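Local structure of hypothetical protein PA3499 (Pseudomonas aeruginosa, 2IG8) at residues N77-N82 and W131-I136; G73-L78 and Q99-G104. The protein is of unknown function but belongs to the YjgF-like group of small proteins that assemble as trimers. All coordinates share one frame; numbering follows the deposited sequence.

Contact 1: N77-N82 and W131-I136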
loop_
_atom_site.group_PDB
_atom_site.type_symbol
_atom_site.label_atom_id
_atom_site.label_comp_id
_atom_site.label_asym_id
_atom_site.label_seq_id
_atom_site.Cartn_x
_atom_site.Cartn_y
_atom_site.Cartn_z
ATOM N N ASN B 77 6.834 -13.135 11.489
ATOM C CA ASN B 77 6.991 -13.027 10.039
ATOM C C ASN B 77 6.503 -11.695 9.457
ATOM O O ASN B 77 6.866 -11.340 8.344
ATOM C CB ASN B 77 6.218 -14.148 9.339
ATOM C CG ASN B 77 6.774 -15.535 9.616
ATOM O OD1 ASN B 77 7.961 -15.725 9.942
ATOM N ND2 ASN B 77 5.921 -16.520 9.454
ATOM N N LEU B 78 5.655 -10.985 10.205
ATOM C CA LEU B 78 5.083 -9.710 9.773
ATOM C C LEU B 78 6.162 -8.625 9.767
ATOM O O LEU B 78 6.888 -8.492 10.756
ATOM C CB LEU B 78 3.948 -9.301 10.712
ATOM C CG LEU B 78 2.692 -10.175 10.656
ATOM C CD1 LEU B 78 1.810 -9.997 11.872
ATOM C CD2 LEU B 78 1.926 -9.861 9.364
ATOM N N TYR B 79 6.283 -7.894 8.661
ATOM C CA TYR B 79 7.229 -6.778 8.578
ATOM C C TYR B 79 6.576 -5.435 8.240
ATOM O O TYR B 79 7.206 -4.406 8.373
ATOM C CB TYR B 79 8.366 -7.098 7.595
ATOM C CG TYR B 79 7.961 -7.279 6.157
ATOM C CD1 TYR B 79 7.815 -6.185 5.316
ATOM C CD2 TYR B 79 7.714 -8.543 5.634
ATOM C CE1 TYR B 79 7.445 -6.345 3.983
ATOM C CE2 TYR B 79 7.317 -8.708 4.302
ATOM C CZ TYR B 79 7.194 -7.607 3.489
ATOM O OH TYR B 79 6.834 -7.755 2.165
ATOM N N LYS B 80 5.307 -5.424 7.842
ATOM C CA LYS B 80 4.614 -4.150 7.595
ATOM C C LYS B 80 3.119 -4.334 7.821
ATOM O O LYS B 80 2.560 -5.381 7.469
ATOM C CB LYS B 80 4.890 -3.606 6.185
ATOM C CG LYS B 80 4.170 -2.271 5.886
ATOM C CD LYS B 80 4.473 -1.659 4.497
ATOM C CE LYS B 80 5.583 -0.639 4.527
ATOM N NZ LYS B 80 5.827 0.047 3.195
ATOM N N LEU B 81 2.496 -3.330 8.429
ATOM C CA LEU B 81 1.047 -3.289 8.616
ATOM C C LEU B 81 0.548 -1.926 8.158
ATOM O O LEU B 81 0.887 -0.894 8.764
ATOM C CB LEU B 81 0.695 -3.482 10.087
ATOM C CG LEU B 81 1.140 -4.761 10.770
ATOM C CD1 LEU B 81 0.912 -4.697 12.302
ATOM C CD2 LEU B 81 0.439 -5.938 10.192
ATOM N N ASN B 82 -0.208 -1.899 7.069
ATOM C CA ASN B 82 -0.871 -0.668 6.682
ATOM C C ASN B 82 -2.300 -0.668 7.187
ATOM O O ASN B 82 -3.067 -1.599 6.925
ATOM C CB ASN B 82 -0.780 -0.454 5.200
ATOM C CG ASN B 82 0.647 -0.137 4.761
ATOM O OD1 ASN B 82 1.502 0.241 5.583
ATOM N ND2 ASN B 82 0.919 -0.332 3.526
ATOM N N TRP B 131 1.839 -7.447 5.585
ATOM C CA TRP B 131 2.903 -8.015 4.761
ATOM C C TRP B 131 3.778 -8.882 5.653
ATOM O O TRP B 131 4.169 -8.453 6.763
ATOM C CB TRP B 131 3.748 -6.911 4.116
ATOM C CG TRP B 131 2.937 -5.886 3.361
ATOM C CD1 TRP B 131 2.182 -4.885 3.903
ATOM C CD2 TRP B 131 2.799 -5.761 1.941
ATOM N NE1 TRP B 131 1.574 -4.164 2.921
ATOM C CE2 TRP B 131 1.943 -4.664 1.703
ATOM C CE3 TRP B 131 3.305 -6.469 0.852
ATOM C CZ2 TRP B 131 1.582 -4.256 0.422
ATOM C CZ3 TRP B 131 2.946 -6.062 -0.456
ATOM C CH2 TRP B 131 2.089 -4.964 -0.653
ATOM N N ALA B 132 4.065 -10.095 5.177
ATOM C CA ALA B 132 4.890 -11.058 5.902
ATOM C C ALA B 132 5.732 -11.931 4.965
ATOM O O ALA B 132 5.402 -12.104 3.783
ATOM C CB ALA B 132 4.009 -11.952 6.795
ATOM N N ARG B 133 6.838 -12.434 5.520
ATOM C CA ARG B 133 7.728 -13.415 4.904
ATOM C C ARG B 133 7.974 -14.546 5.893
ATOM O O ARG B 133 8.295 -14.279 7.050
ATOM C CB ARG B 133 9.093 -12.788 4.675
ATOM C CG ARG B 133 9.184 -11.896 3.524
ATOM C CD ARG B 133 10.598 -11.457 3.379
ATOM N NE ARG B 133 11.420 -12.521 2.832
ATOM C CZ ARG B 133 11.535 -12.765 1.532
ATOM N NH1 ARG B 133 10.857 -12.037 0.641
ATOM N NH2 ARG B 133 12.317 -13.752 1.109
ATOM N N LEU B 134 7.902 -15.791 5.433
ATOM C CA LEU B 134 8.070 -16.949 6.310
ATOM C C LEU B 134 9.520 -17.195 6.774
ATOM O O LEU B 134 9.752 -17.998 7.682
ATOM C CB LEU B 134 7.541 -18.202 5.612
ATOM C CG LEU B 134 6.055 -18.165 5.232
ATOM C CD1 LEU B 134 5.646 -19.462 4.552
ATOM C CD2 LEU B 134 5.203 -17.905 6.434
ATOM N N ASP B 135 10.479 -16.495 6.171
ATOM C CA ASP B 135 11.898 -16.725 6.441
ATOM C C ASP B 135 12.552 -15.638 7.303
ATOM O O ASP B 135 13.778 -15.527 7.323
ATOM C CB ASP B 135 12.641 -16.903 5.113
ATOM C CG ASP B 135 12.554 -15.685 4.207
ATOM O OD1 ASP B 135 11.699 -14.805 4.406
ATOM O OD2 ASP B 135 13.347 -15.617 3.262
ATOM N N ILE B 136 11.737 -14.834 7.998
ATOM C CA ILE B 136 12.232 -13.830 8.933
ATOM C C ILE B 136 11.538 -13.960 10.287
ATOM O O ILE B 136 10.453 -14.537 10.383
ATOM C CB ILE B 136 12.036 -12.387 8.397
ATOM C CG1 ILE B 136 10.547 -11.992 8.401
ATOM C CG2 ILE B 136 12.625 -12.261 6.997
ATOM C CD1 ILE B 136 10.286 -10.556 8.041
#
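The phenol ring of Y79 lies across the root of the W131 side chain, so that W131 CB sits over one ring face, 3.6 Å from Y79 CZ, in a CH-pi contact displaced toward the rim. The ring reaches this place because Y79 CG occupies the crowded position between backbone N and carbonyl carbon (chi1 64°), and its hydroxyl is held by E29. K80 is placed differently: with CG anti to its own N (chi1 180°), its chain runs alongside the indole, K80 CB 3.8 Å from W131 CD1, and then bends at chi3 to carry its ammonium into a salt bridge with D129 of the second subunit. On the other face of the sheet L78 CD2 meets A132 CB at 3.9 Å, against helix 53-70.

W131 O accepts a hydrogen bond from Y79 N at 2.9 Å, in the carbonyl plane, and a weak one from K80 N, while W131 N donates to K80 O at 2.9 Å. Farther along, R133 N donates a hydrogen bond to N77 O from above the carbonyl plane. R133 itself grips D135 side-on in a salt bridge, R133 NE to D135 OD1 at 2.8 Å and NH2 to OD2, within the type I turn R133-I136. Two residues, Y79 and K80, thus stand opposite the single W131: a classic beta bulge in an antiparallel strand pair, placed where the W131 rings of the subunits meet edge-to-face.

Contact 2: G73-L78 and Q99-G104; sequences GHVGNL and QEFFAG
Different first torsions bring the rings of two consecutive phenylalanines to the same short loop: F101 CG stands anti to its backbone N (chi1 -174°), whereas F102 CG stands anti to its carbonyl carbon (chi1 -67°). The two rings therefore lie against each other, with F101 CD2 above the centre of one face of the F102 ring and F102 CE2 near the plane of the F101 ring, at its edge. From the loop side, V75 places CG1 anti to its carbonyl carbon (chi1 -58°), and this methyl meets the F101 ring tip to tip. The approach is close, V75 CG1 lying 3.3 Å from F101 CZ.

L78 completes the patch with its CD1 methyl, which comes to the edges of both rings. L78 CD1 lies 4.0 Å from F102 CZ and 4.1 Å from F101 CE2, and the leucine crosses each phenylalanine side chain at about a right angle. The edge of F102 also faces the backbone: V75 O lies near the ring plane, 4.0 Å from F102 CE1. V75 O also accepts a hydrogen bond from L78 N at 3.2 Å, closing the 3-10 turn. No hydrogen bond joins the two segments, and the contact is apolar packing of modest extent.

F102 is the first residue to leave helical geometry after helix 91-101, so the ring pair marks that helix end. Helix 53-70 lies alongside, its K65 touching V75, V64 touching L78 and L61 touching F101, while L78 begins strand 78-85 and P109, just before strand 110-115, packs on F102.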
loop_
_atom_site.group_PDB
_atom_site.type_symbol
_atom_site.label_atom_id
_atom_site.label_comp_id
_atom_site.label_asym_id
_atom_site.label_seq_id
_atom_site.Cartn_x
_atom_site.Cartn_y
_atom_site.Cartn_z
ATOM N N GLY B 73 3.599 -20.245 9.283
ATOM C CA GLY B 73 4.328 -19.124 9.851
ATOM C C GLY B 73 3.872 -18.729 11.245
ATOM O O GLY B 73 3.219 -19.505 11.938
ATOM N N HIS B 74 4.231 -17.513 11.649
ATOM C CA HIS B 74 3.925 -16.986 12.965
ATOM C C HIS B 74 4.024 -15.449 12.906
ATOM O O HIS B 74 4.452 -14.890 11.892
ATOM C CB HIS B 74 4.891 -17.577 14.000
ATOM C CG HIS B 74 6.328 -17.207 13.775
ATOM N ND1 HIS B 74 7.200 -17.992 13.053
ATOM C CD2 HIS B 74 7.041 -16.132 14.176
ATOM C CE1 HIS B 74 8.390 -17.418 13.026
ATOM N NE2 HIS B 74 8.318 -16.286 13.696
ATOM N N VAL B 75 3.676 -14.772 13.994
ATOM C CA VAL B 75 3.524 -13.306 13.946
ATOM C C VAL B 75 4.842 -12.553 13.747
ATOM O O VAL B 75 4.845 -11.436 13.263
ATOM C CB VAL B 75 2.748 -12.739 15.161
ATOM C CG1 VAL B 75 1.329 -13.385 15.259
ATOM C CG2 VAL B 75 3.506 -12.901 16.423
ATOM N N GLY B 76 5.951 -13.188 14.112
ATOM C CA GLY B 76 7.283 -12.668 13.833
ATOM C C GLY B 76 7.607 -12.482 12.363
ATOM O O GLY B 76 8.572 -11.779 12.027
ATOM N N ASN B 77 6.834 -13.135 11.489
ATOM C CA ASN B 77 6.991 -13.027 10.039
ATOM C C ASN B 77 6.503 -11.695 9.457
ATOM O O ASN B 77 6.866 -11.340 8.344
ATOM C CB ASN B 77 6.218 -14.148 9.339
ATOM C CG ASN B 77 6.774 -15.535 9.616
ATOM O OD1 ASN B 77 7.961 -15.725 9.942
ATOM N ND2 ASN B 77 5.921 -16.520 9.454
ATOM N N LEU B 78 5.655 -10.985 10.205
ATOM C CA LEU B 78 5.083 -9.710 9.773
ATOM C C LEU B 78 6.162 -8.625 9.767
ATOM O O LEU B 78 6.888 -8.492 10.756
ATOM C CB LEU B 78 3.948 -9.301 10.712
ATOM C CG LEU B 78 2.692 -10.175 10.656
ATOM C CD1 LEU B 78 1.810 -9.997 11.872
ATOM C CD2 LEU B 78 1.926 -9.861 9.364
ATOM N N GLN B 99 0.353 -3.394 20.862
ATOM C CA GLN B 99 1.176 -3.687 22.045
ATOM C C GLN B 99 0.788 -5.052 22.612
ATOM O O GLN B 99 1.644 -5.842 23.010
ATOM C CB GLN B 99 1.034 -2.612 23.116
ATOM C CG GLN B 99 1.692 -1.282 22.705
ATOM C CD GLN B 99 3.205 -1.279 22.799
ATOM O OE1 GLN B 99 3.823 -2.198 23.324
ATOM N NE2 GLN B 99 3.813 -0.228 22.266
ATOM N N GLU B 100 -0.507 -5.355 22.623
ATOM C CA GLU B 100 -0.956 -6.623 23.185
ATOM C C GLU B 100 -0.639 -7.802 22.280
ATOM O O GLU B 100 -0.147 -8.820 22.744
ATOM C CB GLU B 100 -2.453 -6.545 23.542
ATOM C CG GLU B 100 -2.694 -5.544 24.632
ATOM C CD GLU B 100 -4.175 -5.239 24.916
ATOM O OE1 GLU B 100 -5.065 -5.674 24.145
ATOM O OE2 GLU B 100 -4.406 -4.519 25.914
ATOM N N PHE B 101 -0.888 -7.648 20.980
ATOM C CA PHE B 101 -0.659 -8.695 19.984
ATOM C C PHE B 101 0.817 -9.053 19.868
ATOM O O PHE B 101 1.176 -10.223 19.720
ATOM C CB PHE B 101 -1.197 -8.223 18.636
ATOM C CG PHE B 101 -1.156 -9.267 17.536
ATOM C CD1 PHE B 101 -2.039 -10.327 17.534
ATOM C CD2 PHE B 101 -0.277 -9.151 16.495
ATOM C CE1 PHE B 101 -2.013 -11.270 16.515
ATOM C CE2 PHE B 101 -0.263 -10.076 15.444
ATOM C CZ PHE B 101 -1.145 -11.140 15.475
ATOM N N PHE B 102 1.667 -8.038 19.954
ATOM C CA PHE B 102 3.098 -8.227 19.908
ATOM C C PHE B 102 3.736 -8.229 21.302
ATOM O O PHE B 102 4.901 -7.849 21.451
ATOM C CB PHE B 102 3.712 -7.123 19.031
ATOM C CG PHE B 102 3.334 -7.226 17.575
ATOM C CD1 PHE B 102 3.834 -8.259 16.804
ATOM C CD2 PHE B 102 2.497 -6.291 16.979
ATOM C CE1 PHE B 102 3.508 -8.385 15.449
ATOM C CE2 PHE B 102 2.140 -6.413 15.591
ATOM C CZ PHE B 102 2.657 -7.453 14.850
ATOM N N ALA B 103 3.004 -8.684 22.315
ATOM C CA ALA B 103 3.548 -8.734 23.693
ATOM C C ALA B 103 4.838 -9.558 23.806
ATOM O O ALA B 103 5.620 -9.341 24.729
ATOM C CB ALA B 103 2.507 -9.247 24.668
ATOM N N GLY B 104 5.026 -10.520 22.906
ATOM C CA GLY B 104 6.186 -11.396 22.916
ATOM C C GLY B 104 7.424 -10.895 22.213
ATOM O O GLY B 104 8.407 -11.613 22.162
#

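Contacts 1 and 2 start from the same part of the chain, sharing N77 and L78, and their centres lie about 10 Å apart. Along the sequence, the loop after helix 53-70 leads into strand 78-85, helix 91-101 follows, and strand 126-133 comes last. Contact 1 is made within the mixed sheet, between neighbouring strands, whereas contact 2 joins the entrance of strand 78-85 to the end of helix 91-101. They touch directly where L81 CD1 packs on F102 CE2 and L134 CD2 on G73 CA. One strand start is thus tied to the helical layer on one side, while K80 and W131 on the other face of the sheet meet neighbouring subunits of the trimer.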